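Local coordinates for phosphoribosylglycinamide synthetase (Anaerococcus prevotii, PDB 4DIM), which probably binds ATP and a divalent metal such as manganese and acts as an ATP-grasp ligase of the phosphoribosylglycinamide synthetase family, at residues A[116-122]-A[248-253]; A[121-125]-A[270-274]; A[125-129]-A[141-145]; A[258-263]-A[275-281]. All blocks are in the same frame, centred on the assembly; numbering follows the deposited sequence.

Contact 1 (A[116-122]-A[248-253]); sequences AFKKYNV and KAIKAL
Ala252 lies at the middle of this helix-helix contact: its CB lies 3.5 Å from Tyr120 CB, and its CA makes an off-centre CH-pi contact with the Tyr120 ring, 4.0 Å from the centroid. The same methyl also meets the Phe117 ring at its edge. Farther along that ring, Phe117 CE1 touches Leu253 CD1 at 3.7 Å and Ala249 CB at 3.9 Å. One face of Phe117 is taken by a residue of its own segment, Val122, whose CG1 stands over the ring centre. With CG1 anti to the backbone N (chi1 167°), Val122 CG2 is left to reach Lys248 CB at 3.7 Å.

The one hydrogen bond is polar trim on this apolar patch. Lys248 folds at chi3 (69°), which turns NZ back to Asn121 O at 2.7 Å, nearly in line with the carbonyl. That carbonyl is presented by a Schellman motif: Asn121 has positive phi, and the bonds from Val122 N to Phe117 O and, weakly, from Asn121 N to Lys118 O close the helix.

The short helix segments cross at 110° with axes 9.3 Å apart, and the small side chains of Ala249 and Ala252 are consistent with this approach. Strand 270-277 lies against both, through Ile273 on Phe117, Val122 and Ala249, while helix 101-108 packs on Leu253.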
loop_
_atom_site.group_PDB
_atom_site.type_symbol
_atom_site.label_atom_id
_atom_site.label_comp_id
_atom_site.label_asym_id
_atom_site.label_seq_id
_atom_site.Cartn_x
_atom_site.Cartn_y
_atom_site.Cartn_z
ATOM N N ALA A 116 0.765 -15.193 -14.295
ATOM C CA ALA A 116 1.582 -14.250 -15.039
ATOM C C ALA A 116 3.020 -14.335 -14.587
ATOM O O ALA A 116 3.926 -14.320 -15.407
ATOM C CB ALA A 116 1.055 -12.839 -14.840
ATOM N N PHE A 117 3.240 -14.423 -13.295
ATOM C CA PHE A 117 4.581 -14.552 -12.749
ATOM C C PHE A 117 5.247 -15.844 -13.188
ATOM O O PHE A 117 6.445 -15.796 -13.417
ATOM C CB PHE A 117 4.540 -14.446 -11.218
ATOM C CG PHE A 117 4.161 -13.091 -10.643
ATOM C CD1 PHE A 117 4.021 -11.971 -11.465
ATOM C CD2 PHE A 117 4.108 -12.892 -9.268
ATOM C CE1 PHE A 117 3.752 -10.707 -10.912
ATOM C CE2 PHE A 117 3.884 -11.632 -8.735
ATOM C CZ PHE A 117 3.686 -10.552 -9.557
ATOM N N LYS A 118 4.527 -16.981 -13.390
ATOM C CA LYS A 118 5.248 -18.167 -13.897
ATOM C C LYS A 118 5.638 -17.943 -15.361
ATOM O O LYS A 118 6.783 -18.215 -15.729
ATOM C CB LYS A 118 4.462 -19.508 -13.730
ATOM C CG LYS A 118 3.100 -19.610 -14.428
ATOM C CD LYS A 118 2.665 -21.064 -14.721
ATOM C CE LYS A 118 2.781 -22.067 -13.578
ATOM N NZ LYS A 118 2.165 -23.388 -13.930
ATOM N N LYS A 119 4.713 -17.359 -16.150
ATOM C CA LYS A 119 4.841 -17.094 -17.587
ATOM C C LYS A 119 6.004 -16.143 -17.888
ATOM O O LYS A 119 6.796 -16.391 -18.800
ATOM C CB LYS A 119 3.524 -16.488 -18.109
ATOM C CG LYS A 119 3.495 -16.235 -19.594
ATOM C CD LYS A 119 2.324 -15.354 -19.998
ATOM C CE LYS A 119 2.465 -14.929 -21.442
ATOM N NZ LYS A 119 1.325 -14.088 -21.878
ATOM N N TYR A 120 6.070 -15.050 -17.124
ATOM C CA TYR A 120 7.096 -14.005 -17.233
ATOM C C TYR A 120 8.274 -14.243 -16.271
ATOM O O TYR A 120 9.225 -13.448 -16.277
ATOM C CB TYR A 120 6.472 -12.612 -17.017
ATOM C CG TYR A 120 5.635 -12.189 -18.203
ATOM C CD1 TYR A 120 6.232 -11.747 -19.376
ATOM C CD2 TYR A 120 4.260 -12.378 -18.214
ATOM C CE1 TYR A 120 5.480 -11.463 -20.512
ATOM C CE2 TYR A 120 3.488 -11.984 -19.301
ATOM C CZ TYR A 120 4.106 -11.568 -20.469
ATOM O OH TYR A 120 3.399 -11.278 -21.612
ATOM N N ASN A 121 8.261 -15.371 -15.520
ATOM C CA ASN A 121 9.361 -15.791 -14.662
ATOM C C ASN A 121 9.708 -14.729 -13.617
ATOM O O ASN A 121 10.835 -14.230 -13.551
ATOM C CB ASN A 121 10.607 -16.144 -15.526
ATOM C CG ASN A 121 11.717 -16.817 -14.744
ATOM O OD1 ASN A 121 11.501 -17.468 -13.719
ATOM N ND2 ASN A 121 12.926 -16.657 -15.178
ATOM N N VAL A 122 8.730 -14.384 -12.815
ATOM C CA VAL A 122 8.886 -13.436 -11.712
ATOM C C VAL A 122 8.969 -14.242 -10.437
ATOM O O VAL A 122 8.167 -15.141 -10.250
ATOM C CB VAL A 122 7.715 -12.415 -11.697
ATOM C CG1 VAL A 122 7.671 -11.614 -10.387
ATOM C CG2 VAL A 122 7.820 -11.473 -12.901
ATOM N N LYS A 248 10.026 -6.385 -13.698
ATOM C CA LYS A 248 9.503 -7.561 -14.370
ATOM C C LYS A 248 8.013 -7.747 -14.108
ATOM O O LYS A 248 7.262 -8.087 -15.027
ATOM C CB LYS A 248 10.242 -8.821 -13.911
ATOM C CG LYS A 248 11.570 -9.029 -14.540
ATOM C CD LYS A 248 12.421 -10.017 -13.786
ATOM C CE LYS A 248 11.903 -11.406 -13.876
ATOM N NZ LYS A 248 12.809 -12.362 -13.212
ATOM N N ALA A 249 7.593 -7.577 -12.845
ATOM C CA ALA A 249 6.196 -7.741 -12.395
ATOM C C ALA A 249 5.291 -6.711 -12.993
ATOM O O ALA A 249 4.166 -7.005 -13.378
ATOM C CB ALA A 249 6.138 -7.618 -10.909
ATOM N N ILE A 250 5.761 -5.482 -13.027
ATOM C CA ILE A 250 5.006 -4.387 -13.615
ATOM C C ILE A 250 4.640 -4.744 -15.021
ATOM O O ILE A 250 3.484 -4.587 -15.409
ATOM C CB ILE A 250 5.820 -3.067 -13.534
ATOM C CG1 ILE A 250 5.725 -2.498 -12.081
ATOM C CG2 ILE A 250 5.325 -2.052 -14.554
ATOM C CD1 ILE A 250 6.784 -1.548 -11.735
ATOM N N LYS A 251 5.598 -5.255 -15.769
ATOM C CA LYS A 251 5.367 -5.629 -17.158
ATOM C C LYS A 251 4.587 -6.956 -17.253
ATOM O O LYS A 251 3.611 -6.986 -17.998
ATOM C CB LYS A 251 6.664 -5.683 -17.958
ATOM C CG LYS A 251 6.416 -5.461 -19.469
ATOM C CD LYS A 251 7.514 -4.628 -20.196
ATOM C CE LYS A 251 6.980 -3.808 -21.365
ATOM N NZ LYS A 251 6.726 -4.627 -22.599
ATOM N N ALA A 252 4.905 -7.991 -16.424
ATOM C CA ALA A 252 4.140 -9.280 -16.387
ATOM C C ALA A 252 2.619 -9.069 -16.229
ATOM O O ALA A 252 1.816 -9.799 -16.815
ATOM C CB ALA A 252 4.630 -10.180 -15.248
ATOM N N LEU A 253 2.245 -8.070 -15.446
ATOM C CA LEU A 253 0.868 -7.714 -15.154
ATOM C C LEU A 253 0.310 -6.558 -16.012
ATOM O O LEU A 253 -0.896 -6.317 -15.956
ATOM C CB LEU A 253 0.805 -7.327 -13.681
ATOM C CG LEU A 253 1.129 -8.440 -12.707
ATOM C CD1 LEU A 253 1.366 -7.873 -11.360
ATOM C CD2 LEU A 253 0.008 -9.461 -12.641
#

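Contact 2 (A[121-125]-A[270-274]); sequences NVNTA and EVYII
Thr124 OG1 gives its proton to Ile273 O, 2.8 Å away, and approaches almost head-on to the carbonyl. Two further hydrogen bonds run beside it. Ile273 N donates to Asn123 O at 3.1 Å, nearly straight at the hydrogen (170°) but tilted from the carbonyl plane. Asn123 ND2 donates to Val271 O, also at 3.1 Å, and the acceptor lies close to the plane of the amide. With CG anti to its carbonyl carbon (chi1 -67°), the Asn123 side chain runs back along the strand, letting its amide reach one acceptor while its main chain serves a residue two places on.

Outside these bonds, Tyr272 offers the edge of its ring to Thr124 N of the loop, which lies near the ring plane, 3.5 Å from CD1. Asn123 CB also touches this ring, 3.7 Å from Tyr272 CD1. On the apolar side Val122 CG1 meets Ile273 CD1 at 3.9 Å. Thr124 OG1 has a second partner in Lys114 of helix 110-120, and Asn123 N is bonded to Glu245 of helix 236-253, so both helices help to place the loop.

Were Asn123 an alanine, Val271 O would probably lack this donor and the loop lose one of its three bonds to the strand. Strand 270-277 is the outermost strand on this side of its sheet, and the loop uses the polar groups along that edge, an amide N-H and two carbonyls, without becoming a strand itself. The result is a segment held by three hydrogen bonds to the main chain of Val271 and Ile273, with a hydrophobic contact beneath.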
loop_
_atom_site.group_PDB
_atom_site.type_symbol
_atom_site.label_atom_id
_atom_site.label_comp_id
_atom_site.label_asym_id
_atom_site.label_seq_id
_atom_site.Cartn_x
_atom_site.Cartn_y
_atom_site.Cartn_z
ATOM N N ASN A 121 8.261 -15.371 -15.520
ATOM C CA ASN A 121 9.361 -15.791 -14.662
ATOM C C ASN A 121 9.708 -14.729 -13.617
ATOM O O ASN A 121 10.835 -14.230 -13.551
ATOM C CB ASN A 121 10.607 -16.144 -15.526
ATOM C CG ASN A 121 11.717 -16.817 -14.744
ATOM O OD1 ASN A 121 11.501 -17.468 -13.719
ATOM N ND2 ASN A 121 12.926 -16.657 -15.178
ATOM N N VAL A 122 8.730 -14.384 -12.815
ATOM C CA VAL A 122 8.886 -13.436 -11.712
ATOM C C VAL A 122 8.969 -14.242 -10.437
ATOM O O VAL A 122 8.167 -15.141 -10.250
ATOM C CB VAL A 122 7.715 -12.415 -11.697
ATOM C CG1 VAL A 122 7.671 -11.614 -10.387
ATOM C CG2 VAL A 122 7.820 -11.473 -12.901
ATOM N N ASN A 123 9.931 -13.930 -9.573
ATOM C CA ASN A 123 10.106 -14.602 -8.288
ATOM C C ASN A 123 8.937 -14.348 -7.420
ATOM O O ASN A 123 8.605 -13.189 -7.126
ATOM C CB ASN A 123 11.347 -14.124 -7.543
ATOM C CG ASN A 123 12.651 -14.475 -8.159
ATOM O OD1 ASN A 123 12.732 -15.256 -9.104
ATOM N ND2 ASN A 123 13.695 -13.873 -7.638
ATOM N N THR A 124 8.291 -15.431 -7.038
ATOM C CA THR A 124 7.132 -15.407 -6.172
ATOM C C THR A 124 6.944 -16.819 -5.577
ATOM O O THR A 124 7.454 -17.789 -6.160
ATOM C CB THR A 124 5.915 -14.972 -7.019
ATOM O OG1 THR A 124 4.863 -14.540 -6.144
ATOM C CG2 THR A 124 5.434 -16.117 -7.984
ATOM N N ALA A 125 6.173 -16.928 -4.467
ATOM C CA ALA A 125 5.764 -18.219 -3.872
ATOM C C ALA A 125 4.836 -18.931 -4.863
ATOM O O ALA A 125 3.698 -18.514 -5.056
ATOM C CB ALA A 125 5.034 -18.004 -2.544
ATOM N N GLU A 270 17.496 -13.822 -2.175
ATOM C CA GLU A 270 16.577 -13.793 -3.298
ATOM C C GLU A 270 15.344 -13.182 -2.797
ATOM O O GLU A 270 15.001 -13.382 -1.627
ATOM C CB GLU A 270 16.336 -15.178 -3.911
ATOM C CG GLU A 270 17.457 -15.627 -4.852
ATOM C CD GLU A 270 17.830 -14.677 -5.979
ATOM O OE1 GLU A 270 16.956 -13.895 -6.426
ATOM O OE2 GLU A 270 19.016 -14.693 -6.385
ATOM N N VAL A 271 14.711 -12.362 -3.646
ATOM C CA VAL A 271 13.529 -11.610 -3.243
ATOM C C VAL A 271 12.360 -12.101 -4.027
ATOM O O VAL A 271 12.501 -12.523 -5.160
ATOM C CB VAL A 271 13.732 -10.082 -3.368
ATOM C CG1 VAL A 271 14.950 -9.647 -2.570
ATOM C CG2 VAL A 271 13.864 -9.636 -4.830
ATOM N N TYR A 272 11.200 -12.065 -3.400
ATOM C CA TYR A 272 9.939 -12.549 -3.962
ATOM C C TYR A 272 8.847 -11.533 -3.744
ATOM O O TYR A 272 8.801 -10.917 -2.674
ATOM C CB TYR A 272 9.540 -13.877 -3.290
ATOM C CG TYR A 272 10.599 -14.946 -3.402
ATOM C CD1 TYR A 272 10.525 -15.927 -4.386
ATOM C CD2 TYR A 272 11.641 -15.021 -2.488
ATOM C CE1 TYR A 272 11.509 -16.900 -4.508
ATOM C CE2 TYR A 272 12.624 -15.997 -2.590
ATOM C CZ TYR A 272 12.575 -16.919 -3.624
ATOM O OH TYR A 272 13.551 -17.897 -3.759
ATOM N N ILE A 273 7.927 -11.414 -4.729
ATOM C CA ILE A 273 6.790 -10.508 -4.653
ATOM C C ILE A 273 5.645 -11.242 -4.073
ATOM O O ILE A 273 5.178 -12.204 -4.679
ATOM C CB ILE A 273 6.429 -9.963 -6.054
ATOM C CG1 ILE A 273 7.604 -9.152 -6.626
ATOM C CG2 ILE A 273 5.105 -9.135 -6.006
ATOM C CD1 ILE A 273 7.411 -8.634 -7.825
ATOM N N ILE A 274 5.113 -10.747 -2.948
ATOM C CA ILE A 274 3.908 -11.323 -2.336
ATOM C C ILE A 274 2.643 -10.679 -2.951
ATOM O O ILE A 274 1.791 -11.396 -3.425
ATOM C CB ILE A 274 3.905 -11.143 -0.804
ATOM C CG1 ILE A 274 5.144 -11.749 -0.166
ATOM C CG2 ILE A 274 2.640 -11.762 -0.216
ATOM C CD1 ILE A 274 5.531 -10.976 1.130
#

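Contact 3 (A[125-129]-A[141-145]); sequences ARHFV and ENLKL
One face of the Arg126 guanidinium is covered by the main-chain oxygen of Asn142, which stands over its centre with Arg126 CZ to Asn142 O at 3.2 Å. No hydrogen bond forms, because the N-H groups point within the plane and the oxygen lies above it, though attraction between the cation and the carbonyl is likely. Arg126 NH2 forms its salt bridge with Glu189 of strand 186-189. That carboxylate also accepts from Lys144 N, so one acid ties both segments together. The Arg126 chain bends at chi3 (-62°), which lays the flat group across the carbonyl.

The Phe128 ring is the second flat group. Leu143 CD1 approaches its edge, near the ring plane, 3.7 Å from CD2, while Asn142 CB comes in obliquely at 3.8 Å from CE2, the amide beyond it turned 43° from the ring plane.

Leu143 is the buried piece that fills the space between the two groups. Its CD1 touches Arg126 CB at 3.9 Å and reaches Arg126 O as well as the phenylalanine ring. Lys144 stays at the margin: its NZ is 5.4 Å from Arg126 NH2, whose charge is probably offset by Glu189.

Overall this is a surface contact in which strand 127-128, an outermost strand of a four-stranded antiparallel sheet, meets the loop leaving helix 133-141 on its way to strand 147-150. A small antiparallel sheet with helices packed against it is consistent with the smaller lobe of an ATP-grasp domain.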
loop_
_atom_site.group_PDB
_atom_site.type_symbol
_atom_site.label_atom_id
_atom_site.label_comp_id
_atom_site.label_asym_id
_atom_site.label_seq_id
_atom_site.Cartn_x
_atom_site.Cartn_y
_atom_site.Cartn_z
ATOM N N ALA A 125 6.173 -16.928 -4.467
ATOM C CA ALA A 125 5.764 -18.219 -3.872
ATOM C C ALA A 125 4.836 -18.931 -4.863
ATOM O O ALA A 125 3.698 -18.514 -5.056
ATOM C CB ALA A 125 5.034 -18.004 -2.544
ATOM N N ARG A 126 5.336 -19.954 -5.535
ATOM C CA ARG A 126 4.575 -20.653 -6.564
ATOM C C ARG A 126 3.481 -21.497 -5.931
ATOM O O ARG A 126 3.632 -21.930 -4.784
ATOM C CB ARG A 126 5.525 -21.534 -7.395
ATOM C CG ARG A 126 6.623 -20.738 -8.151
ATOM C CD ARG A 126 7.669 -21.628 -8.825
ATOM N NE ARG A 126 8.412 -22.427 -7.846
ATOM C CZ ARG A 126 9.275 -23.396 -8.135
ATOM N NH1 ARG A 126 9.549 -23.701 -9.403
ATOM N NH2 ARG A 126 9.878 -24.067 -7.160
ATOM N N HIS A 127 2.376 -21.722 -6.666
ATOM C CA HIS A 127 1.268 -22.516 -6.131
ATOM C C HIS A 127 0.610 -23.402 -7.149
ATOM O O HIS A 127 0.552 -23.108 -8.350
ATOM C CB HIS A 127 0.182 -21.628 -5.492
ATOM C CG HIS A 127 -0.697 -20.885 -6.458
ATOM N ND1 HIS A 127 -1.862 -21.428 -6.957
ATOM C CD2 HIS A 127 -0.561 -19.639 -6.948
ATOM C CE1 HIS A 127 -2.396 -20.498 -7.733
ATOM N NE2 HIS A 127 -1.654 -19.397 -7.745
ATOM N N PHE A 128 0.012 -24.455 -6.615
ATOM C CA PHE A 128 -0.726 -25.414 -7.414
ATOM C C PHE A 128 -2.119 -25.649 -6.826
ATOM O O PHE A 128 -2.274 -25.825 -5.612
ATOM C CB PHE A 128 0.081 -26.719 -7.521
ATOM C CG PHE A 128 1.170 -26.601 -8.558
ATOM C CD1 PHE A 128 0.862 -26.606 -9.913
ATOM C CD2 PHE A 128 2.476 -26.344 -8.183
ATOM C CE1 PHE A 128 1.858 -26.454 -10.877
ATOM C CE2 PHE A 128 3.481 -26.185 -9.148
ATOM C CZ PHE A 128 3.167 -26.258 -10.491
ATOM N N VAL A 129 -3.124 -25.649 -7.724
ATOM C CA VAL A 129 -4.551 -25.860 -7.393
ATOM C C VAL A 129 -4.865 -27.385 -7.516
ATOM O O VAL A 129 -5.439 -27.839 -8.499
ATOM C CB VAL A 129 -5.529 -24.965 -8.231
ATOM C CG1 VAL A 129 -5.722 -23.593 -7.586
ATOM C CG2 VAL A 129 -5.073 -24.797 -9.686
ATOM N N GLU A 141 6.708 -31.764 -6.946
ATOM C CA GLU A 141 7.941 -31.908 -7.712
ATOM C C GLU A 141 8.383 -30.545 -8.270
ATOM O O GLU A 141 9.596 -30.324 -8.425
ATOM C CB GLU A 141 7.812 -32.979 -8.823
ATOM C CG GLU A 141 7.503 -32.490 -10.232
ATOM C CD GLU A 141 7.365 -33.643 -11.212
ATOM O OE1 GLU A 141 8.317 -33.871 -11.997
ATOM O OE2 GLU A 141 6.337 -34.357 -11.151
ATOM N N ASN A 142 7.417 -29.632 -8.542
ATOM C CA ASN A 142 7.683 -28.262 -9.030
ATOM C C ASN A 142 7.544 -27.209 -7.895
ATOM O O ASN A 142 7.368 -26.018 -8.181
ATOM C CB ASN A 142 6.720 -27.920 -10.182
ATOM C CG ASN A 142 6.726 -28.947 -11.299
ATOM O OD1 ASN A 142 5.759 -29.703 -11.491
ATOM N ND2 ASN A 142 7.821 -29.001 -12.054
ATOM N N LEU A 143 7.669 -27.641 -6.621
ATOM C CA LEU A 143 7.492 -26.790 -5.435
ATOM C C LEU A 143 8.571 -27.102 -4.381
ATOM O O LEU A 143 8.827 -28.284 -4.105
ATOM C CB LEU A 143 6.072 -27.073 -4.824
ATOM C CG LEU A 143 5.073 -25.917 -4.540
ATOM C CD1 LEU A 143 4.855 -24.993 -5.765
ATOM C CD2 LEU A 143 3.761 -26.479 -4.103
ATOM N N LYS A 144 9.134 -26.048 -3.741
ATOM C CA LYS A 144 10.113 -26.216 -2.667
ATOM C C LYS A 144 9.396 -26.209 -1.302
ATOM O O LYS A 144 8.476 -25.409 -1.085
ATOM C CB LYS A 144 11.243 -25.131 -2.740
ATOM C CG LYS A 144 11.030 -23.804 -1.970
ATOM C CD LYS A 144 12.160 -22.782 -2.240
ATOM C CE LYS A 144 11.747 -21.341 -2.004
ATOM N NZ LYS A 144 11.286 -20.676 -3.259
ATOM N N LEU A 145 9.813 -27.115 -0.399
ATOM C CA LEU A 145 9.294 -27.175 0.975
ATOM C C LEU A 145 9.895 -26.014 1.786
ATOM O O LEU A 145 10.973 -25.537 1.427
ATOM C CB LEU A 145 9.633 -28.522 1.661
ATOM C CG LEU A 145 8.611 -29.634 1.474
ATOM C CD1 LEU A 145 8.501 -30.040 0.009
ATOM C CD2 LEU A 145 8.959 -30.820 2.350
#

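Contact 4 (A[258-263]-A[275-281]); sequences CAVNVD and ELTGRVG
Asn261 and Leu276 both carry CG anti to the backbone N, at chi1 179° and -164°, but on opposite faces of a beta hairpin. Leu276 thereby lies alongside Val262, CD1 to CG2 at 3.8 Å, while its CD2 meets Val260 CG1 at 3.9 Å. Asn261 instead reaches over the chain that follows the strand, with OD1 3.3 Å from Gly281 CA, and Gln199 of strand 194-203 bonds to that oxygen.

Asn261 and Thr277 form an antiparallel hydrogen-bonded pair (Asn261 N to Thr277 O 3.1 Å, Thr277 N to Asn261 O 2.9 Å). Asp263 N bonds to Glu275 O at 3.0 Å, the return bond being weak. Beyond Thr277 the ladder ends in an inverse gamma turn centred on Gly278, and Thr277 CG2 lies over one face of the Arg279 guanidinium, toward its rim. Asp81 holds both: Arg279 NE by a salt bridge and Thr277 OG1 by a hydrogen bond.

Gln199 would probably lose this acceptor, and Gly281 CA its contact with OD1, were Asn261 an alanine.

Leu276 and the valines make one face greasy; that of Asn261, Asp263, Glu275 and Thr277 is polar, and a salt bridge to Lys110 probably offsets the charge of Glu275 beside Asp263.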
loop_
_atom_site.group_PDB
_atom_site.type_symbol
_atom_site.label_atom_id
_atom_site.label_comp_id
_atom_site.label_asym_id
_atom_site.label_seq_id
_atom_site.Cartn_x
_atom_site.Cartn_y
_atom_site.Cartn_z
ATOM N N CYS A 258 0.556 4.693 -13.356
ATOM C CA CYS A 258 0.148 4.520 -11.986
ATOM C C CYS A 258 1.338 4.449 -11.095
ATOM O O CYS A 258 2.426 4.069 -11.521
ATOM C CB CYS A 258 -0.712 3.262 -11.829
ATOM S SG CYS A 258 0.142 1.705 -12.207
ATOM N N ALA A 259 1.098 4.797 -9.810
ATOM C CA ALA A 259 2.060 4.610 -8.724
ATOM C C ALA A 259 1.847 3.175 -8.300
ATOM O O ALA A 259 0.753 2.658 -8.498
ATOM C CB ALA A 259 1.782 5.598 -7.602
ATOM N N VAL A 260 2.858 2.507 -7.832
ATOM C CA VAL A 260 2.782 1.081 -7.466
ATOM C C VAL A 260 3.287 0.840 -6.052
ATOM O O VAL A 260 4.244 1.460 -5.578
ATOM C CB VAL A 260 3.613 0.242 -8.491
ATOM C CG1 VAL A 260 3.663 -1.246 -8.124
ATOM C CG2 VAL A 260 3.098 0.456 -9.926
ATOM N N ASN A 261 2.629 -0.094 -5.402
ATOM C CA ASN A 261 2.875 -0.518 -4.034
ATOM C C ASN A 261 3.082 -2.000 -4.039
ATOM O O ASN A 261 2.258 -2.691 -4.607
ATOM C CB ASN A 261 1.678 -0.149 -3.149
ATOM C CG ASN A 261 1.865 -0.574 -1.716
ATOM O OD1 ASN A 261 2.708 -0.044 -1.006
ATOM N ND2 ASN A 261 1.236 -1.643 -1.320
ATOM N N VAL A 262 4.198 -2.462 -3.484
ATOM C CA VAL A 262 4.638 -3.850 -3.464
ATOM C C VAL A 262 5.031 -4.356 -2.041
ATOM O O VAL A 262 5.619 -3.617 -1.225
ATOM C CB VAL A 262 5.855 -4.052 -4.408
ATOM C CG1 VAL A 262 5.988 -5.513 -4.800
ATOM C CG2 VAL A 262 5.740 -3.167 -5.650
ATOM N N ASP A 263 4.687 -5.645 -1.784
ATOM C CA ASP A 263 5.031 -6.393 -0.577
ATOM C C ASP A 263 5.997 -7.453 -1.031
ATOM O O ASP A 263 5.648 -8.296 -1.864
ATOM C CB ASP A 263 3.797 -7.026 0.119
ATOM C CG ASP A 263 2.693 -6.083 0.565
ATOM O OD1 ASP A 263 3.010 -4.939 0.975
ATOM O OD2 ASP A 263 1.522 -6.532 0.630
ATOM N N GLU A 275 2.526 -9.347 -2.874
ATOM C CA GLU A 275 1.400 -8.548 -3.363
ATOM C C GLU A 275 1.919 -7.350 -4.177
ATOM O O GLU A 275 2.986 -6.822 -3.888
ATOM C CB GLU A 275 0.494 -8.009 -2.213
ATOM C CG GLU A 275 0.083 -8.951 -1.097
ATOM C CD GLU A 275 -0.866 -10.089 -1.459
ATOM O OE1 GLU A 275 -1.321 -10.153 -2.627
ATOM O OE2 GLU A 275 -1.166 -10.915 -0.561
ATOM N N LEU A 276 1.135 -6.905 -5.154
ATOM C CA LEU A 276 1.449 -5.771 -6.020
ATOM C C LEU A 276 0.151 -5.072 -6.437
ATOM O O LEU A 276 -0.706 -5.701 -7.050
ATOM C CB LEU A 276 2.226 -6.243 -7.254
ATOM C CG LEU A 276 2.937 -5.103 -8.020
ATOM C CD1 LEU A 276 4.392 -5.466 -8.415
ATOM C CD2 LEU A 276 2.176 -4.677 -9.239
ATOM N N THR A 277 0.007 -3.774 -6.148
ATOM C CA THR A 277 -1.206 -3.029 -6.524
ATOM C C THR A 277 -0.804 -1.736 -7.288
ATOM O O THR A 277 0.205 -1.143 -6.977
ATOM C CB THR A 277 -2.097 -2.810 -5.293
ATOM O OG1 THR A 277 -3.134 -1.887 -5.572
ATOM C CG2 THR A 277 -1.368 -2.325 -4.114
ATOM N N GLY A 278 -1.600 -1.314 -8.271
ATOM C CA GLY A 278 -1.341 -0.103 -9.045
ATOM C C GLY A 278 -1.798 1.189 -8.395
ATOM O O GLY A 278 -2.442 2.013 -9.037
ATOM N N ARG A 279 -1.459 1.390 -7.118
ATOM C CA ARG A 279 -1.666 2.643 -6.407
ATOM C C ARG A 279 -0.559 2.804 -5.296
ATOM O O ARG A 279 0.160 1.862 -4.939
ATOM C CB ARG A 279 -3.091 2.795 -5.863
ATOM C CG ARG A 279 -3.641 1.641 -5.048
ATOM C CD ARG A 279 -3.210 1.717 -3.619
ATOM N NE ARG A 279 -3.449 0.458 -2.909
ATOM C CZ ARG A 279 -2.936 0.151 -1.719
ATOM N NH1 ARG A 279 -3.206 -1.011 -1.154
ATOM N NH2 ARG A 279 -2.143 0.998 -1.093
ATOM N N VAL A 280 -0.411 4.027 -4.826
ATOM C CA VAL A 280 0.570 4.355 -3.815
ATOM C C VAL A 280 0.218 3.721 -2.489
ATOM O O VAL A 280 -0.932 3.669 -2.121
ATOM C CB VAL A 280 0.717 5.894 -3.679
ATOM C CG1 VAL A 280 -0.518 6.527 -3.023
ATOM C CG2 VAL A 280 1.988 6.251 -2.924
ATOM N N GLY A 281 1.231 3.338 -1.733
ATOM C CA GLY A 281 1.040 2.720 -0.432
ATOM C C GLY A 281 0.529 3.659 0.624
ATOM O O GLY A 281 0.564 4.868 0.456
#

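In the fold
The first segments of contacts 1, 2 and 3 follow one another from helix 110-120 through its exit loop to strand 127-128. Contacts 1 and 2 share Asn121 and Val122, their centres about 10 Å apart; contacts 2 and 3 share Ala125, about 12 Å apart. Contact 4 joins the hairpin of strands 258-267 and 270-277, the second of which also serves contact 2. Ala249 of contact 1 touches Ile273 of contact 2 and Leu276 of contact 4. Contacts 3 and 4 are farthest apart, centres about 25 Å, with no touch. So the chain touches the edge of the large antiparallel sheet, then enters the small one; the large-sheet hairpin comes later, all within the ATP-grasp family region.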